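Local coordinates for acyl-CoA dehydrogenase domain protein Tcur3481 (Thermomonospora curvata, PDB 6WY9) that probably acts as an FAD-dependent acyl-CoA dehydrogenase, a flavoprotein oxidoreductase with bound dihydroflavine-adenine dinucleotide, at residues G67-L75 / L87-L95. Numbering follows the deposited sequence.
Sequences GLGALCVLL and LWPTLVAAL
Leu71 reaches across to Leu91, Val92 and Leu95 with its two methyls split between them. Its CD1 lies 3.7 Å from Leu91 CD1 and also touches Leu91 CB. Its CD2 meets Leu95 CD1 at 3.7 Å, where the two side chains run past each other in opposite directions. Val92 CG2 also borders Leu71 CD2, more loosely, at 4.2 Å. The Leu71 torsion (chi1 176°) sets CG opposite the backbone N, which puts both methyls in among Leu91, Val92 and Leu95. Cutting Leu71 back to an alanine removes both methyls, which would probably open a gap facing Leu91 and Leu95 and leave Leu95 CD1 without its close partner. One turn on, Leu74 CD2 packs 3.9 Å from Leu91 CD1, so Leu91 CD1 touches both Leu71 and Leu74. Leu87 CD1 comes to Leu74 CG at 4.0 Å, with the two side chains at roughly a right angle.

This is an antiparallel helix pair in the N-terminal helical domain of the acyl-CoA dehydrogenase fold. The segment axes are 11.0 Å apart at 177°, nearly antiparallel. That wide spacing leaves the layer between them to large apolar side chains, and no hydrogen bond crosses it. Leu75 closes one flank: its CD2 sits 3.7 Å from Leu87 CB, and its CD1 lies against Trp88 CB. The Trp88 indole turns away from this layer, with Pro89 CD above one face, near the rim, and NE1 hydrogen-bonded to a bound glycerol, probably from the crystallisation liquor.

Helix 215-248 lies beyond this flank, where Ala226 touches both Leu75 and Val92. Helix 5-23 packs on Leu74 through Ala16. On helix 87-100, Thr90 OG1 hydrogen-bonds to Leu119 O, tying that helix to strand 118-122.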
ATOM      1  N   GLY B  67      28.660 -23.466   0.591  1.00 55.20           N
ATOM      2  CA  GLY B  67      28.268 -22.402  -0.329  1.00 51.72           C
ATOM      3  C   GLY B  67      27.209 -21.422   0.183  1.00 48.58           C
ATOM      4  O   GLY B  67      27.033 -21.190   1.390  1.00 45.26           O
ATOM      5  N   LEU B  68      26.522 -20.805  -0.783  1.00 48.32           N
ATOM      6  CA  LEU B  68      25.669 -19.666  -0.473  1.00 48.48           C
ATOM      7  C   LEU B  68      24.473 -20.086   0.372  1.00 47.99           C
ATOM      8  O   LEU B  68      24.064 -19.335   1.262  1.00 48.19           O
ATOM      9  CB  LEU B  68      25.242 -18.980  -1.773  1.00 50.64           C
ATOM     10  CG  LEU B  68      24.384 -17.706  -1.669  1.00 51.41           C
ATOM     11  CD1 LEU B  68      25.034 -16.551  -0.868  1.00 51.01           C
ATOM     12  CD2 LEU B  68      23.938 -17.252  -3.067  1.00 54.32           C
ATOM     13  N   GLY B  69      23.954 -21.303   0.171  1.00 49.46           N
ATOM     14  CA  GLY B  69      22.839 -21.780   0.989  1.00 48.79           C
ATOM     15  C   GLY B  69      23.155 -21.822   2.470  1.00 47.46           C
ATOM     16  O   GLY B  69      22.353 -21.375   3.314  1.00 45.21           O
ATOM     17  N   ALA B  70      24.309 -22.400   2.823  1.00 47.71           N
ATOM     18  CA  ALA B  70      24.712 -22.427   4.226  1.00 46.23           C
ATOM     19  C   ALA B  70      24.903 -21.007   4.753  1.00 46.20           C
ATOM     20  O   ALA B  70      24.517 -20.695   5.891  1.00 45.34           O
ATOM     21  CB  ALA B  70      26.005 -23.244   4.404  1.00 46.43           C
ATOM     22  N   LEU B  71      25.512 -20.133   3.945  1.00 44.62           N
ATOM     23  CA  LEU B  71      25.665 -18.755   4.374  1.00 44.36           C
ATOM     24  C   LEU B  71      24.301 -18.140   4.688  1.00 43.74           C
ATOM     25  O   LEU B  71      24.108 -17.512   5.739  1.00 43.86           O
ATOM     26  CB  LEU B  71      26.389 -17.938   3.300  1.00 45.46           C
ATOM     27  CG  LEU B  71      26.469 -16.453   3.695  1.00 45.35           C
ATOM     28  CD1 LEU B  71      27.161 -16.257   5.063  1.00 42.83           C
ATOM     29  CD2 LEU B  71      27.106 -15.592   2.572  1.00 47.39           C
ATOM     30  N   CYS B  72      23.324 -18.375   3.821  1.00 44.66           N
ATOM     31  CA  CYS B  72      22.008 -17.768   4.046  1.00 43.72           C
ATOM     32  C   CYS B  72      21.330 -18.340   5.291  1.00 44.35           C
ATOM     33  O   CYS B  72      20.618 -17.617   6.002  1.00 44.28           O
ATOM     34  CB  CYS B  72      21.144 -17.943   2.809  1.00 45.08           C
ATOM     35  SG  CYS B  72      21.698 -16.824   1.436  1.00 49.69           S
ATOM     36  N   VAL B  73      21.531 -19.631   5.578  1.00 44.72           N
ATOM     37  CA  VAL B  73      20.957 -20.210   6.790  1.00 43.81           C
ATOM     38  C   VAL B  73      21.567 -19.542   8.010  1.00 43.46           C
ATOM     39  O   VAL B  73      20.860 -19.141   8.940  1.00 40.83           O
ATOM     40  CB  VAL B  73      21.161 -21.744   6.802  1.00 45.81           C
ATOM     41  CG1 VAL B  73      20.818 -22.362   8.149  1.00 46.31           C
ATOM     42  CG2 VAL B  73      20.303 -22.381   5.737  1.00 46.67           C
ATOM     43  N   LEU B  74      22.892 -19.367   7.998  1.00 42.17           N
ATOM     44  CA  LEU B  74      23.557 -18.693   9.110  1.00 42.00           C
ATOM     45  C   LEU B  74      23.112 -17.234   9.244  1.00 40.74           C
ATOM     46  O   LEU B  74      22.893 -16.753  10.363  1.00 40.21           O
ATOM     47  CB  LEU B  74      25.071 -18.767   8.933  1.00 42.87           C
ATOM     48  CG  LEU B  74      25.930 -18.009   9.942  1.00 43.22           C
ATOM     49  CD1 LEU B  74      25.836 -18.623  11.374  1.00 42.62           C
ATOM     50  CD2 LEU B  74      27.395 -17.960   9.464  1.00 44.06           C
ATOM     51  N   LEU B  75      23.017 -16.497   8.124  1.00 40.58           N
ATOM     52  CA  LEU B  75      22.626 -15.087   8.190  1.00 39.54           C
ATOM     53  C   LEU B  75      21.192 -14.922   8.672  1.00 40.32           C
ATOM     54  O   LEU B  75      20.854 -13.911   9.314  1.00 38.90           O
ATOM     55  CB  LEU B  75      22.795 -14.412   6.802  1.00 38.17           C
ATOM     56  CG  LEU B  75      24.263 -14.278   6.358  1.00 38.58           C
ATOM     57  CD1 LEU B  75      24.392 -13.575   4.992  1.00 39.87           C
ATOM     58  CD2 LEU B  75      25.113 -13.576   7.460  1.00 38.35           C
ATOM     59  N   LEU B  87      29.093 -10.863   9.866  1.00 41.37           N
ATOM     60  CA  LEU B  87      29.135 -12.095   9.082  1.00 42.36           C
ATOM     61  C   LEU B  87      28.970 -11.808   7.588  1.00 42.11           C
ATOM     62  O   LEU B  87      29.719 -12.345   6.762  1.00 42.31           O
ATOM     63  CB  LEU B  87      28.056 -13.069   9.576  1.00 41.61           C
ATOM     64  CG  LEU B  87      28.325 -13.756  10.926  1.00 40.55           C
ATOM     65  CD1 LEU B  87      27.012 -14.460  11.422  1.00 40.12           C
ATOM     66  CD2 LEU B  87      29.467 -14.764  10.848  1.00 42.10           C
ATOM     67  N   TRP B  88      28.001 -10.957   7.213  1.00 38.56           N
ATOM     68  CA  TRP B  88      27.863 -10.863   5.759  1.00 41.25           C
ATOM     69  C   TRP B  88      29.046 -10.117   5.133  1.00 41.06           C
ATOM     70  O   TRP B  88      29.559 -10.576   4.103  1.00 41.26           O
ATOM     71  CB  TRP B  88      26.490 -10.288   5.325  1.00 41.18           C
ATOM     72  CG  TRP B  88      26.280  -8.797   5.410  1.00 43.80           C
ATOM     73  CD1 TRP B  88      25.635  -8.104   6.412  1.00 45.05           C
ATOM     74  CD2 TRP B  88      26.684  -7.808   4.440  1.00 43.69           C
ATOM     75  NE1 TRP B  88      25.643  -6.755   6.126  1.00 45.34           N
ATOM     76  CE2 TRP B  88      26.297  -6.548   4.940  1.00 45.67           C
ATOM     77  CE3 TRP B  88      27.384  -7.867   3.228  1.00 44.77           C
ATOM     78  CZ2 TRP B  88      26.555  -5.348   4.240  1.00 46.72           C
ATOM     79  CZ3 TRP B  88      27.641  -6.688   2.543  1.00 46.44           C
ATOM     80  CH2 TRP B  88      27.225  -5.449   3.049  1.00 47.38           C
ATOM     81  N   PRO B  89      29.589  -9.043   5.724  1.00 42.00           N
ATOM     82  CA  PRO B  89      30.771  -8.430   5.076  1.00 44.63           C
ATOM     83  C   PRO B  89      31.946  -9.396   4.960  1.00 46.14           C
ATOM     84  O   PRO B  89      32.543  -9.518   3.885  1.00 47.30           O
ATOM     85  CB  PRO B  89      31.086  -7.217   5.969  1.00 44.89           C
ATOM     86  CG  PRO B  89      29.767  -6.900   6.661  1.00 42.49           C
ATOM     87  CD  PRO B  89      29.175  -8.293   6.927  1.00 41.00           C
ATOM     88  N   THR B  90      32.282 -10.115   6.032  1.00 45.56           N
ATOM     89  CA  THR B  90      33.424 -11.020   5.974  1.00 43.92           C
ATOM     90  C   THR B  90      33.167 -12.186   5.029  1.00 44.53           C
ATOM     91  O   THR B  90      34.049 -12.548   4.237  1.00 44.39           O
ATOM     92  CB  THR B  90      33.760 -11.547   7.377  1.00 43.85           C
ATOM     93  OG1 THR B  90      34.335 -10.486   8.145  1.00 45.78           O
ATOM     94  CG2 THR B  90      34.772 -12.690   7.318  1.00 41.17           C
ATOM     95  N   LEU B  91      31.977 -12.824   5.128  1.00 43.11           N
ATOM     96  CA  LEU B  91      31.765 -14.080   4.395  1.00 43.71           C
ATOM     97  C   LEU B  91      31.392 -13.858   2.929  1.00 44.92           C
ATOM     98  O   LEU B  91      31.737 -14.692   2.088  1.00 45.97           O
ATOM     99  CB  LEU B  91      30.698 -14.951   5.091  1.00 42.97           C
ATOM    100  CG  LEU B  91      31.196 -15.499   6.455  1.00 42.25           C
ATOM    101  CD1 LEU B  91      30.165 -16.369   7.239  1.00 43.76           C
ATOM    102  CD2 LEU B  91      32.554 -16.256   6.289  1.00 44.63           C
ATOM    103  N   VAL B  92      30.661 -12.779   2.604  1.00 44.36           N
ATOM    104  CA  VAL B  92      30.502 -12.410   1.193  1.00 44.74           C
ATOM    105  C   VAL B  92      31.864 -12.074   0.574  1.00 47.30           C
ATOM    106  O   VAL B  92      32.178 -12.497  -0.549  1.00 49.10           O
ATOM    107  CB  VAL B  92      29.487 -11.250   1.030  1.00 43.17           C
ATOM    108  CG1 VAL B  92      29.459 -10.720  -0.407  1.00 44.07           C
ATOM    109  CG2 VAL B  92      28.035 -11.682   1.468  1.00 43.53           C
ATOM    110  N   ALA B  93      32.704 -11.317   1.286  1.00 46.21           N
ATOM    111  CA  ALA B  93      34.034 -11.061   0.733  1.00 46.47           C
ATOM    112  C   ALA B  93      34.785 -12.364   0.537  1.00 47.03           C
ATOM    113  O   ALA B  93      35.467 -12.552  -0.481  1.00 46.67           O
ATOM    114  CB  ALA B  93      34.827 -10.116   1.636  1.00 46.89           C
ATOM    115  N   ALA B  94      34.650 -13.300   1.493  1.00 46.65           N
ATOM    116  CA  ALA B  94      35.415 -14.539   1.393  1.00 48.38           C
ATOM    117  C   ALA B  94      34.916 -15.401   0.240  1.00 48.40           C
ATOM    118  O   ALA B  94      35.711 -16.065  -0.441  1.00 50.28           O
ATOM    119  CB  ALA B  94      35.361 -15.315   2.721  1.00 48.77           C
ATOM    120  N   LEU B  95      33.596 -15.434   0.036  1.00 47.48           N
ATOM    121  CA  LEU B  95      33.045 -16.146  -1.111  1.00 48.71           C
ATOM    122  C   LEU B  95      33.474 -15.505  -2.428  1.00 49.13           C
ATOM    123  O   LEU B  95      33.734 -16.214  -3.406  1.00 52.14           O
ATOM    124  CB  LEU B  95      31.517 -16.212  -1.002  1.00 47.84           C
ATOM    125  CG  LEU B  95      30.943 -17.162   0.050  1.00 49.94           C
ATOM    126  CD1 LEU B  95      29.371 -17.089   0.011  1.00 51.10           C
ATOM    127  CD2 LEU B  95      31.425 -18.556  -0.235  1.00 52.43           C
TER